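Local coordinates for lambda integrase (Enterobacteria phage lambda, PDB 1AE9), which catalyses site-specific recombination that integrates the phage genome into the host chromosome and, together with excisionase, excises it, the catalytic domain being the part crystallised, at residues A[27-30]-A[31-35]; A[7-10]-A[11-15]; A[96-99]-A[100-104]; A[103-106]-A[107-110]. All coordinates share one frame; numbering follows the deposited sequence.

Contact 1 is the core of the group: all its residues are buried at the C-terminal end of helix 21-33, where side-chain and water bonds join the backbone ones on the carbonyls of Leu29 and Ala30. Contact 2, on helix 6-15, is half buried; its Tyr9 packs on Val31 of contact 1 and Tyr13 OH probably bonds Glu28, while its charged side faces a second subunit. Contact 3, partly buried with several exposed residues, shares Pro103 and Leu104 with contact 4, a surface contact at the N-terminal start of helix 106-120. Hydroxyl-to-backbone bonds occur in contacts 1, 3 and 4, buried in the first and nearer solvent in the others; aromatic and charged pairs mark contact 2.

Contact 1. Residues A[27-30]-A[31-35]; sequences MELA and VVTGQ
Both faces of the Leu29 carbonyl plane are used by Thr33: its backbone N approaches from one face, 3.0 Å from Leu29 O, and its hydroxyl OG1 from the other, 2.7 Å from the same oxygen, each about 30° off the plane. A first torsion of 71° tucks OG1 in against its own backbone, and the side chain folds back on the helix to make the second bond. The Gln35 amide meets Thr33 O close to its own plane, NE2 donating to that oxygen at 2.9 Å; Leu154 O is a further acceptor for NE2, and Gln35 OE1 accepts from Gln57. Val31 CG2 leans on Met27 O and Val32 CG1 on Glu28 O (3.4 Å). This is the C-terminal end of helix 21-33, deep in the tyrosine recombinase catalytic domain. Gly34, with positive phi, breaks the helical path, and its N bonds Ala30 O weakly, at 3.0 Å. A water donates both to Ala30 O and to Gln35 O, giving the buried carbonyl of Ala30 a second donor and tying the last turn to the chain that leads into Arg36, a predicted active-site residue. Arg135, another, donates through NH1 to Gly34 O.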
ATOM      1  N   MET A  27      19.053   0.956  -3.164  1.00 13.55           N
ATOM      2  CA  MET A  27      19.789   1.605  -2.066  1.00 13.99           C
ATOM      3  C   MET A  27      20.822   2.581  -2.628  1.00 12.69           C
ATOM      4  O   MET A  27      20.906   3.738  -2.194  1.00 12.74           O
ATOM      5  CB  MET A  27      20.488   0.571  -1.169  1.00 12.49           C
ATOM      6  CG  MET A  27      19.554  -0.151  -0.199  1.00 13.92           C
ATOM      7  SD  MET A  27      20.329  -1.508   0.699  1.00 15.00           S
ATOM      8  CE  MET A  27      21.508  -0.562   1.733  1.00 12.23           C
ATOM      9  N   GLU A  28      21.586   2.124  -3.616  1.00 13.69           N
ATOM     10  CA  GLU A  28      22.598   2.969  -4.235  1.00 14.82           C
ATOM     11  C   GLU A  28      21.967   4.184  -4.908  1.00 16.20           C
ATOM     12  O   GLU A  28      22.432   5.315  -4.731  1.00 15.63           O
ATOM     13  CB  GLU A  28      23.398   2.176  -5.256  1.00 16.40           C
ATOM     14  CG  GLU A  28      24.311   1.143  -4.642  1.00 19.75           C
ATOM     15  CD  GLU A  28      25.076   0.340  -5.677  1.00 24.15           C
ATOM     16  OE1 GLU A  28      24.770   0.447  -6.882  1.00 23.91           O
ATOM     17  OE2 GLU A  28      25.984  -0.419  -5.278  1.00 28.31           O
ATOM     18  N   LEU A  29      20.886   3.956  -5.648  1.00 15.90           N
ATOM     19  CA  LEU A  29      20.204   5.034  -6.349  1.00 15.23           C
ATOM     20  C   LEU A  29      19.619   6.060  -5.368  1.00 15.55           C
ATOM     21  O   LEU A  29      19.631   7.260  -5.630  1.00 16.00           O
ATOM     22  CB  LEU A  29      19.123   4.457  -7.269  1.00 17.27           C
ATOM     23  CG  LEU A  29      18.839   5.210  -8.571  1.00 21.22           C
ATOM     24  CD1 LEU A  29      20.086   5.216  -9.460  1.00 19.74           C
ATOM     25  CD2 LEU A  29      17.675   4.549  -9.305  1.00 22.38           C
ATOM     26  N   ALA A  30      19.146   5.596  -4.218  1.00 14.77           N
ATOM     27  CA  ALA A  30      18.583   6.484  -3.211  1.00 14.46           C
ATOM     28  C   ALA A  30      19.644   7.426  -2.639  1.00 16.63           C
ATOM     29  O   ALA A  30      19.375   8.613  -2.424  1.00 16.80           O
ATOM     30  CB  ALA A  30      17.961   5.670  -2.088  1.00 12.57           C
ATOM     31  N   VAL A  31      20.838   6.896  -2.383  1.00 16.85           N
ATOM     32  CA  VAL A  31      21.925   7.698  -1.820  1.00 17.46           C
ATOM     33  C   VAL A  31      22.575   8.634  -2.840  1.00 16.88           C
ATOM     34  O   VAL A  31      22.835   9.789  -2.534  1.00 18.63           O
ATOM     35  CB  VAL A  31      23.013   6.807  -1.128  1.00 17.82           C
ATOM     36  CG1 VAL A  31      24.179   7.670  -0.617  1.00 14.84           C
ATOM     37  CG2 VAL A  31      22.395   6.038   0.047  1.00 15.70           C
ATOM     38  N   VAL A  32      22.802   8.163  -4.059  1.00 16.87           N
ATOM     39  CA  VAL A  32      23.437   9.009  -5.059  1.00 16.69           C
ATOM     40  C   VAL A  32      22.520  10.073  -5.694  1.00 18.51           C
ATOM     41  O   VAL A  32      23.009  11.093  -6.186  1.00 18.59           O
ATOM     42  CB  VAL A  32      24.187   8.160  -6.133  1.00 16.75           C
ATOM     43  CG1 VAL A  32      23.229   7.584  -7.159  1.00 15.37           C
ATOM     44  CG2 VAL A  32      25.273   8.985  -6.801  1.00 16.40           C
ATOM     45  N   THR A  33      21.204   9.851  -5.700  1.00 18.80           N
ATOM     46  CA  THR A  33      20.288  10.846  -6.272  1.00 17.36           C
ATOM     47  C   THR A  33      19.578  11.658  -5.190  1.00 17.87           C
ATOM     48  O   THR A  33      19.045  12.734  -5.468  1.00 19.41           O
ATOM     49  CB  THR A  33      19.189  10.227  -7.193  1.00 16.67           C
ATOM     50  OG1 THR A  33      18.244   9.495  -6.400  1.00 17.02           O
ATOM     51  CG2 THR A  33      19.794   9.313  -8.253  1.00 15.81           C
ATOM     52  N   GLY A  34      19.540  11.126  -3.968  1.00 16.68           N
ATOM     53  CA  GLY A  34      18.873  11.806  -2.868  1.00 15.47           C
ATOM     54  C   GLY A  34      17.358  11.945  -3.005  1.00 15.33           C
ATOM     55  O   GLY A  34      16.730  12.686  -2.235  1.00 15.69           O
ATOM     56  N   GLN A  35      16.753  11.216  -3.947  1.00 14.11           N
ATOM     57  CA  GLN A  35      15.309  11.308  -4.170  1.00 13.95           C
ATOM     58  C   GLN A  35      14.455  10.422  -3.262  1.00 14.71           C
ATOM     59  O   GLN A  35      14.894   9.355  -2.820  1.00 14.38           O
ATOM     60  CB  GLN A  35      14.986  11.039  -5.644  1.00 13.18           C
ATOM     61  CG  GLN A  35      15.660  12.024  -6.617  1.00 15.39           C
ATOM     62  CD  GLN A  35      15.476  13.481  -6.199  1.00 17.44           C
ATOM     63  OE1 GLN A  35      14.350  13.988  -6.119  1.00 19.48           O
ATOM     64  NE2 GLN A  35      16.579  14.151  -5.900  1.00 16.20           N
TER
HETATM   65  O   HOH W   1      16.987   8.841  -1.058  1.00 12.98           O

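Contact 2. Residues A[7-10]-A[11-15]; sequences DEYL and KIYQA
Tyr9 and Tyr13, one helical turn apart, send their rings out side by side. Each holds CG anti to the backbone N (chi1 162° and -170°), which sends both rings the same way, and similar second torsions leave their planes 28° apart; they are slid past each other, centroids 5.9 Å apart, with hardly any overlap. The closest touch is Tyr9 OH, 3.6 Å from Tyr13 CD2, with Tyr9 CE1 next; Leu10 CD2 sits in plane at the edge of the Tyr9 ring. Tyr13 OH probably hydrogen-bonds Glu28 OE2 of helix 21-33. On another side Asp7 and Lys11 cross obliquely. The lysine bends at its second torsion, bringing CE to 3.6 Å from Asp7 OD2, yet NZ remains 4.2 Å from OD2, beyond salt-bridge range. A water closes the gap, donating to Asp7 OD2 at 2.8 Å and accepting from Lys11 NZ at 2.9 Å; a second water donates to Asp7 OD1 and accepts only weakly from Lys11 NZ. Asp7 OD1 pairs with Lys85 of the second subunit. Ile12 lays CG1 against Glu8 O. Within the catalytic domain, helix 6-15 packs Tyr9 on helices 21-33 and 133-145, and Ile12 on Met27 and helix 106-120.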
ATOM      1  N   ASP A   7      28.640   3.736   7.532  1.00 17.34           N
ATOM      2  CA  ASP A   7      29.097   2.400   7.919  1.00 18.15           C
ATOM      3  C   ASP A   7      27.895   1.454   8.112  1.00 17.90           C
ATOM      4  O   ASP A   7      27.954   0.277   7.735  1.00 17.92           O
ATOM      5  CB  ASP A   7      29.976   2.458   9.188  1.00 19.02           C
ATOM      6  CG  ASP A   7      30.835   1.193   9.385  1.00 20.70           C
ATOM      7  OD1 ASP A   7      31.717   0.910   8.545  1.00 21.30           O
ATOM      8  OD2 ASP A   7      30.640   0.478  10.389  1.00 20.15           O
ATOM      9  N   GLU A   8      26.800   1.980   8.659  1.00 17.24           N
ATOM     10  CA  GLU A   8      25.592   1.188   8.877  1.00 16.55           C
ATOM     11  C   GLU A   8      24.959   0.810   7.543  1.00 16.15           C
ATOM     12  O   GLU A   8      24.440  -0.299   7.397  1.00 17.40           O
ATOM     13  CB  GLU A   8      24.599   1.942   9.769  1.00 17.01           C
ATOM     14  CG  GLU A   8      25.055   2.025  11.226  1.00 20.37           C
ATOM     15  CD  GLU A   8      24.199   2.942  12.094  1.00 22.80           C
ATOM     16  OE1 GLU A   8      23.501   3.823  11.551  1.00 25.28           O
ATOM     17  OE2 GLU A   8      24.239   2.789  13.333  1.00 23.34           O
ATOM     18  N   TYR A   9      25.022   1.720   6.571  1.00 15.51           N
ATOM     19  CA  TYR A   9      24.498   1.470   5.225  1.00 15.72           C
ATOM     20  C   TYR A   9      25.203   0.246   4.639  1.00 15.93           C
ATOM     21  O   TYR A   9      24.573  -0.601   3.995  1.00 14.06           O
ATOM     22  CB  TYR A   9      24.747   2.694   4.324  1.00 15.77           C
ATOM     23  CG  TYR A   9      24.647   2.444   2.825  1.00 15.68           C
ATOM     24  CD1 TYR A   9      25.680   1.803   2.138  1.00 16.21           C
ATOM     25  CD2 TYR A   9      23.521   2.836   2.097  1.00 15.31           C
ATOM     26  CE1 TYR A   9      25.595   1.548   0.766  1.00 16.80           C
ATOM     27  CE2 TYR A   9      23.426   2.587   0.715  1.00 15.76           C
ATOM     28  CZ  TYR A   9      24.469   1.941   0.062  1.00 17.03           C
ATOM     29  OH  TYR A   9      24.408   1.668  -1.287  1.00 15.59           O
ATOM     30  N   LEU A  10      26.518   0.167   4.841  1.00 16.33           N
ATOM     31  CA  LEU A  10      27.304  -0.952   4.327  1.00 15.08           C
ATOM     32  C   LEU A  10      26.966  -2.285   5.000  1.00 15.08           C
ATOM     33  O   LEU A  10      27.011  -3.339   4.352  1.00 15.55           O
ATOM     34  CB  LEU A  10      28.809  -0.641   4.420  1.00 15.17           C
ATOM     35  CG  LEU A  10      29.298   0.449   3.447  1.00 15.48           C
ATOM     36  CD1 LEU A  10      30.758   0.798   3.696  1.00 14.50           C
ATOM     37  CD2 LEU A  10      29.112  -0.008   2.012  1.00 14.55           C
ATOM     38  N   LYS A  11      26.617  -2.253   6.287  1.00 15.24           N
ATOM     39  CA  LYS A  11      26.248  -3.487   7.000  1.00 15.23           C
ATOM     40  C   LYS A  11      24.936  -4.024   6.413  1.00 15.45           C
ATOM     41  O   LYS A  11      24.796  -5.225   6.161  1.00 15.64           O
ATOM     42  CB  LYS A  11      26.082  -3.231   8.503  1.00 14.79           C
ATOM     43  CG  LYS A  11      27.296  -2.624   9.188  1.00 16.36           C
ATOM     44  CD  LYS A  11      28.541  -3.485   9.018  1.00 18.51           C
ATOM     45  CE  LYS A  11      29.706  -2.923   9.827  1.00 19.39           C
ATOM     46  NZ  LYS A  11      30.960  -3.673   9.580  1.00 19.81           N
ATOM     47  N   ILE A  12      23.982  -3.124   6.190  1.00 15.68           N
ATOM     48  CA  ILE A  12      22.690  -3.490   5.615  1.00 14.89           C
ATOM     49  C   ILE A  12      22.891  -3.965   4.174  1.00 16.53           C
ATOM     50  O   ILE A  12      22.268  -4.942   3.738  1.00 16.21           O
ATOM     51  CB  ILE A  12      21.711  -2.293   5.646  1.00 14.35           C
ATOM     52  CG1 ILE A  12      21.423  -1.897   7.101  1.00 14.32           C
ATOM     53  CG2 ILE A  12      20.427  -2.639   4.884  1.00 12.47           C
ATOM     54  CD1 ILE A  12      20.562  -0.645   7.277  1.00 13.60           C
ATOM     55  N   TYR A  13      23.769  -3.274   3.444  1.00 16.28           N
ATOM     56  CA  TYR A  13      24.093  -3.619   2.061  1.00 14.84           C
ATOM     57  C   TYR A  13      24.609  -5.058   2.018  1.00 15.09           C
ATOM     58  O   TYR A  13      24.211  -5.837   1.153  1.00 14.52           O
ATOM     59  CB  TYR A  13      25.155  -2.651   1.515  1.00 15.07           C
ATOM     60  CG  TYR A  13      25.414  -2.757   0.026  1.00 14.51           C
ATOM     61  CD1 TYR A  13      26.298  -3.705  -0.482  1.00 15.40           C
ATOM     62  CD2 TYR A  13      24.773  -1.907  -0.873  1.00 15.59           C
ATOM     63  CE1 TYR A  13      26.538  -3.803  -1.847  1.00 16.89           C
ATOM     64  CE2 TYR A  13      25.006  -1.998  -2.239  1.00 15.63           C
ATOM     65  CZ  TYR A  13      25.885  -2.948  -2.718  1.00 16.93           C
ATOM     66  OH  TYR A  13      26.107  -3.057  -4.076  1.00 20.18           O
ATOM     67  N   GLN A  14      25.495  -5.400   2.957  1.00 15.96           N
ATOM     68  CA  GLN A  14      26.059  -6.750   3.053  1.00 14.95           C
ATOM     69  C   GLN A  14      24.925  -7.735   3.313  1.00 14.17           C
ATOM     70  O   GLN A  14      24.828  -8.783   2.666  1.00 13.26           O
ATOM     71  CB  GLN A  14      27.074  -6.821   4.210  1.00 15.83           C
ATOM     72  CG  GLN A  14      27.766  -8.179   4.412  1.00 19.16           C
ATOM     73  CD  GLN A  14      26.864  -9.253   5.032  1.00 23.70           C
ATOM     74  OE1 GLN A  14      26.261  -9.037   6.080  1.00 27.41           O
ATOM     75  NE2 GLN A  14      26.774 -10.410   4.382  1.00 24.50           N
ATOM     76  N   ALA A  15      24.082  -7.391   4.286  1.00 15.54           N
ATOM     77  CA  ALA A  15      22.953  -8.225   4.687  1.00 16.04           C
ATOM     78  C   ALA A  15      21.962  -8.455   3.549  1.00 18.25           C
ATOM     79  O   ALA A  15      21.232  -9.443   3.558  1.00 20.06           O
ATOM     80  CB  ALA A  15      22.254  -7.610   5.890  1.00 16.43           C
TER
HETATM   81  O   HOH W   2      31.800  -1.598   6.960  1.00 26.88           O
HETATM   82  O   HOH W   3      32.331  -1.647  11.193  1.00 28.20           O

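Contact 3. Residues A[96-99]-A[100-104]; sequences IAST and RREPL
Ser98 OG is gripped by three groups: it donates to Glu102 OE1 at 2.9 Å, using the anti lone pair of that oxygen, and accepts from Arg100 N (3.2 Å) and from Glu102 N (3.3 Å). Its chi1 of 70° points the hydroxyl back into the bend, and the bond from Arg100 N makes an ST turn. The chain itself makes a type I turn from Ser98 to Arg101, closed by Arg101 N on Ser98 O at 2.8 Å with the donor 57° out of the carbonyl plane. Ser98 N then donates to Glu102 O, also at 2.8 Å but in the carbonyl plane; with the positive phi of Arg101 this is the pattern of a type I turn with a G1 beta bulge, though no regular strand flanks it. Glu102 OE2 forms a salt bridge with Arg100 NH1, its hydrogen bond being weak, so the carboxylate is held through both oxygens. At the open end of the loop Ile96 CG2 and Leu104 CD1 press together at 3.3 Å, tighter than usual, their side chains crossing at about a right angle, and a water joins Ile96 O to Leu104 N. This loop connects helix 79-90 to helix 106-120; Arg101 reaches Gly91 O, while Ile96 leans on Leu29 and Leu104 on Trp22, both of helix 21-33.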
ATOM      1  N   ILE A  96      14.317   1.114 -11.661  1.00 19.77           N
ATOM      2  CA  ILE A  96      14.273   0.129 -10.580  1.00 20.03           C
ATOM      3  C   ILE A  96      13.080  -0.749 -10.973  1.00 18.97           C
ATOM      4  O   ILE A  96      12.003  -0.230 -11.260  1.00 19.70           O
ATOM      5  CB  ILE A  96      13.997   0.799  -9.197  1.00 20.19           C
ATOM      6  CG1 ILE A  96      15.185   1.661  -8.784  1.00 23.39           C
ATOM      7  CG2 ILE A  96      13.809  -0.245  -8.131  1.00 24.19           C
ATOM      8  CD1 ILE A  96      16.504   0.909  -8.820  1.00 22.73           C
ATOM      9  N   ALA A  97      13.283  -2.061 -11.039  1.00 17.05           N
ATOM     10  CA  ALA A  97      12.220  -2.995 -11.419  1.00 17.53           C
ATOM     11  C   ALA A  97      12.471  -4.355 -10.772  1.00 16.95           C
ATOM     12  O   ALA A  97      13.586  -4.639 -10.326  1.00 17.02           O
ATOM     13  CB  ALA A  97      12.158  -3.136 -12.960  1.00 15.66           C
ATOM     14  N   SER A  98      11.437  -5.186 -10.707  1.00 17.37           N
ATOM     15  CA  SER A  98      11.563  -6.512 -10.112  1.00 19.07           C
ATOM     16  C   SER A  98      12.233  -7.472 -11.085  1.00 21.46           C
ATOM     17  O   SER A  98      12.487  -7.123 -12.235  1.00 21.45           O
ATOM     18  CB  SER A  98      10.181  -7.057  -9.753  1.00 19.02           C
ATOM     19  OG  SER A  98       9.447  -7.380 -10.928  1.00 18.93           O
ATOM     20  N   THR A  99      12.430  -8.708 -10.641  1.00 24.42           N
ATOM     21  CA  THR A  99      13.042  -9.753 -11.459  1.00 27.59           C
ATOM     22  C   THR A  99      12.206 -10.035 -12.704  1.00 26.70           C
ATOM     23  O   THR A  99      12.691 -10.626 -13.663  1.00 27.34           O
ATOM     24  CB  THR A  99      13.147 -11.067 -10.670  1.00 31.09           C
ATOM     25  OG1 THR A  99      13.480 -10.778  -9.304  1.00 38.25           O
ATOM     26  CG2 THR A  99      14.229 -11.952 -11.262  1.00 35.03           C
ATOM     27  N   ARG A 100      10.939  -9.634 -12.671  1.00 26.74           N
ATOM     28  CA  ARG A 100      10.036  -9.843 -13.798  1.00 26.08           C
ATOM     29  C   ARG A 100       9.875  -8.555 -14.608  1.00 24.71           C
ATOM     30  O   ARG A 100       8.949  -8.428 -15.413  1.00 24.56           O
ATOM     31  CB  ARG A 100       8.676 -10.341 -13.292  1.00 28.23           C
ATOM     32  CG  ARG A 100       8.765 -11.532 -12.335  1.00 31.71           C
ATOM     33  CD  ARG A 100       7.397 -11.960 -11.816  1.00 37.92           C
ATOM     34  NE  ARG A 100       6.634 -12.708 -12.817  1.00 44.26           N
ATOM     35  CZ  ARG A 100       5.574 -12.239 -13.475  1.00 45.74           C
ATOM     36  NH1 ARG A 100       5.124 -11.010 -13.244  1.00 45.30           N
ATOM     37  NH2 ARG A 100       4.987 -12.984 -14.403  1.00 45.65           N
ATOM     38  N   ARG A 101      10.776  -7.599 -14.369  1.00 23.43           N
ATOM     39  CA  ARG A 101      10.804  -6.296 -15.049  1.00 23.09           C
ATOM     40  C   ARG A 101       9.614  -5.383 -14.739  1.00 22.43           C
ATOM     41  O   ARG A 101       9.384  -4.390 -15.430  1.00 20.79           O
ATOM     42  CB  ARG A 101      10.928  -6.474 -16.566  1.00 24.60           C
ATOM     43  CG  ARG A 101      12.077  -7.368 -17.008  1.00 26.71           C
ATOM     44  CD  ARG A 101      12.109  -7.452 -18.520  1.00 30.31           C
ATOM     45  NE  ARG A 101      13.026  -8.484 -18.988  1.00 33.33           N
ATOM     46  CZ  ARG A 101      14.224  -8.247 -19.511  1.00 35.79           C
ATOM     47  NH1 ARG A 101      14.667  -7.004 -19.640  1.00 36.29           N
ATOM     48  NH2 ARG A 101      14.980  -9.261 -19.911  1.00 36.81           N
ATOM     49  N   GLU A 102       8.897  -5.688 -13.665  1.00 21.33           N
ATOM     50  CA  GLU A 102       7.737  -4.894 -13.275  1.00 23.71           C
ATOM     51  C   GLU A 102       8.150  -3.731 -12.378  1.00 22.57           C
ATOM     52  O   GLU A 102       9.161  -3.805 -11.676  1.00 22.07           O
ATOM     53  CB  GLU A 102       6.753  -5.757 -12.485  1.00 27.22           C
ATOM     54  CG  GLU A 102       6.606  -7.174 -12.978  1.00 34.02           C
ATOM     55  CD  GLU A 102       6.046  -8.095 -11.910  1.00 38.27           C
ATOM     56  OE1 GLU A 102       6.785  -8.437 -10.950  1.00 37.58           O
ATOM     57  OE2 GLU A 102       4.861  -8.467 -12.027  1.00 41.47           O
ATOM     58  N   PRO A 103       7.358  -2.646 -12.376  1.00 21.80           N
ATOM     59  CA  PRO A 103       7.659  -1.484 -11.538  1.00 20.27           C
ATOM     60  C   PRO A 103       7.501  -1.906 -10.073  1.00 19.76           C
ATOM     61  O   PRO A 103       6.765  -2.853  -9.772  1.00 18.41           O
ATOM     62  CB  PRO A 103       6.549  -0.500 -11.914  1.00 20.83           C
ATOM     63  CG  PRO A 103       6.153  -0.921 -13.294  1.00 22.53           C
ATOM     64  CD  PRO A 103       6.162  -2.405 -13.199  1.00 21.69           C
ATOM     65  N   LEU A 104       8.196  -1.222  -9.169  1.00 19.43           N
ATOM     66  CA  LEU A 104       8.101  -1.521  -7.739  1.00 17.94           C
ATOM     67  C   LEU A 104       7.364  -0.381  -7.036  1.00 15.95           C
ATOM     68  O   LEU A 104       7.279   0.727  -7.561  1.00 16.67           O
ATOM     69  CB  LEU A 104       9.504  -1.678  -7.139  1.00 17.77           C
ATOM     70  CG  LEU A 104      10.321  -2.870  -7.633  1.00 16.94           C
ATOM     71  CD1 LEU A 104      11.761  -2.652  -7.331  1.00 20.68           C
ATOM     72  CD2 LEU A 104       9.831  -4.138  -6.988  1.00 19.03           C
TER
HETATM   73  O   HOH W   4       9.866   0.883  -9.923  1.00 15.07           O

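Contact 4. Residues A[103-106]-A[107-110]; sequences PLSS and GTVS
Ser110 holds Ser106 O with two donors of its own: the backbone N at 2.9 Å and the hydroxyl OG at 3.0 Å from that oxygen, the latter standing 38° above the carbonyl plane. A chi1 of -62° turns the hydroxyl away from its own carbonyl and back over the preceding turn. Beside this grip, Val109 N donates to Ser105 O at 3.2 Å, nearly in line with the carbonyl, and Val109 CG2 rests against the same oxygen. The N-H bonds of Val109 and Ser110 are the first backbone bonds of helix 106-120, and Ser105 occupies its N-cap position. Side-chain packing is looser: Leu104 CB approaches Val109 CG2 only to 4.2 Å, and its CD2 barely meets the methyl of Thr108. The other side is polar and partly open to solvent. There Ser105 OG lies 3.1 Å from Thr108 OG1, and a water accepts from Ser105 N at 2.9 Å and sits 2.8 Å from Thr108 OG1, joining the last loop residue to the first turn. On the covered side Val109, the one buried residue, turns to the neighbouring helices: with Thr108 it lies on Trp22 of helix 21-33, and it also touches Val37 and Cys41 of helix 37-42, while Ser110 meets Phe131, in the loop that precedes helix 133-145.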
ATOM      1  N   PRO A 103       7.358  -2.646 -12.376  1.00 21.80           N
ATOM      2  CA  PRO A 103       7.659  -1.484 -11.538  1.00 20.27           C
ATOM      3  C   PRO A 103       7.501  -1.906 -10.073  1.00 19.76           C
ATOM      4  O   PRO A 103       6.765  -2.853  -9.772  1.00 18.41           O
ATOM      5  CB  PRO A 103       6.549  -0.500 -11.914  1.00 20.83           C
ATOM      6  CG  PRO A 103       6.153  -0.921 -13.294  1.00 22.53           C
ATOM      7  CD  PRO A 103       6.162  -2.405 -13.199  1.00 21.69           C
ATOM      8  N   LEU A 104       8.196  -1.222  -9.169  1.00 19.43           N
ATOM      9  CA  LEU A 104       8.101  -1.521  -7.739  1.00 17.94           C
ATOM     10  C   LEU A 104       7.364  -0.381  -7.036  1.00 15.95           C
ATOM     11  O   LEU A 104       7.279   0.727  -7.561  1.00 16.67           O
ATOM     12  CB  LEU A 104       9.504  -1.678  -7.139  1.00 17.77           C
ATOM     13  CG  LEU A 104      10.321  -2.870  -7.633  1.00 16.94           C
ATOM     14  CD1 LEU A 104      11.761  -2.652  -7.331  1.00 20.68           C
ATOM     15  CD2 LEU A 104       9.831  -4.138  -6.988  1.00 19.03           C
ATOM     16  N   SER A 105       6.759  -0.671  -5.894  1.00 16.37           N
ATOM     17  CA  SER A 105       6.064   0.362  -5.130  1.00 15.96           C
ATOM     18  C   SER A 105       6.955   0.730  -3.943  1.00 17.47           C
ATOM     19  O   SER A 105       7.813  -0.065  -3.536  1.00 17.73           O
ATOM     20  CB  SER A 105       4.725  -0.154  -4.605  1.00 15.31           C
ATOM     21  OG  SER A 105       4.923  -1.161  -3.624  1.00 16.32           O
ATOM     22  N   SER A 106       6.726   1.909  -3.369  1.00 16.52           N
ATOM     23  CA  SER A 106       7.493   2.367  -2.213  1.00 18.01           C
ATOM     24  C   SER A 106       7.401   1.381  -1.046  1.00 17.29           C
ATOM     25  O   SER A 106       8.389   1.128  -0.348  1.00 16.72           O
ATOM     26  CB  SER A 106       6.966   3.724  -1.753  1.00 19.53           C
ATOM     27  OG  SER A 106       6.993   4.655  -2.812  1.00 24.44           O
ATOM     28  N   GLY A 107       6.207   0.834  -0.837  1.00 15.97           N
ATOM     29  CA  GLY A 107       5.997  -0.112   0.243  1.00 15.72           C
ATOM     30  C   GLY A 107       6.858  -1.349   0.128  1.00 15.29           C
ATOM     31  O   GLY A 107       7.423  -1.817   1.115  1.00 15.96           O
ATOM     32  N   THR A 108       6.957  -1.884  -1.081  1.00 14.23           N
ATOM     33  CA  THR A 108       7.757  -3.072  -1.319  1.00 13.88           C
ATOM     34  C   THR A 108       9.244  -2.797  -1.072  1.00 13.04           C
ATOM     35  O   THR A 108       9.928  -3.585  -0.418  1.00 12.91           O
ATOM     36  CB  THR A 108       7.526  -3.584  -2.750  1.00 13.37           C
ATOM     37  OG1 THR A 108       6.143  -3.925  -2.901  1.00 16.62           O
ATOM     38  CG2 THR A 108       8.378  -4.800  -3.041  1.00 12.79           C
ATOM     39  N   VAL A 109       9.733  -1.673  -1.575  1.00 12.64           N
ATOM     40  CA  VAL A 109      11.135  -1.314  -1.398  1.00 13.25           C
ATOM     41  C   VAL A 109      11.456  -1.158   0.083  1.00 14.42           C
ATOM     42  O   VAL A 109      12.431  -1.722   0.569  1.00 15.35           O
ATOM     43  CB  VAL A 109      11.480  -0.015  -2.158  1.00 13.59           C
ATOM     44  CG1 VAL A 109      12.913   0.405  -1.875  1.00 13.72           C
ATOM     45  CG2 VAL A 109      11.286  -0.223  -3.651  1.00 13.22           C
ATOM     46  N   SER A 110      10.616  -0.416   0.801  1.00 15.06           N
ATOM     47  CA  SER A 110      10.804  -0.198   2.234  1.00 15.96           C
ATOM     48  C   SER A 110      10.787  -1.505   3.020  1.00 17.05           C
ATOM     49  O   SER A 110      11.611  -1.713   3.917  1.00 14.99           O
ATOM     50  CB  SER A 110       9.708   0.720   2.776  1.00 16.17           C
ATOM     51  OG  SER A 110       9.758   1.992   2.152  1.00 19.48           O
TER
HETATM   52  O   HOH W   5       5.961  -3.481  -5.692  1.00 19.35           O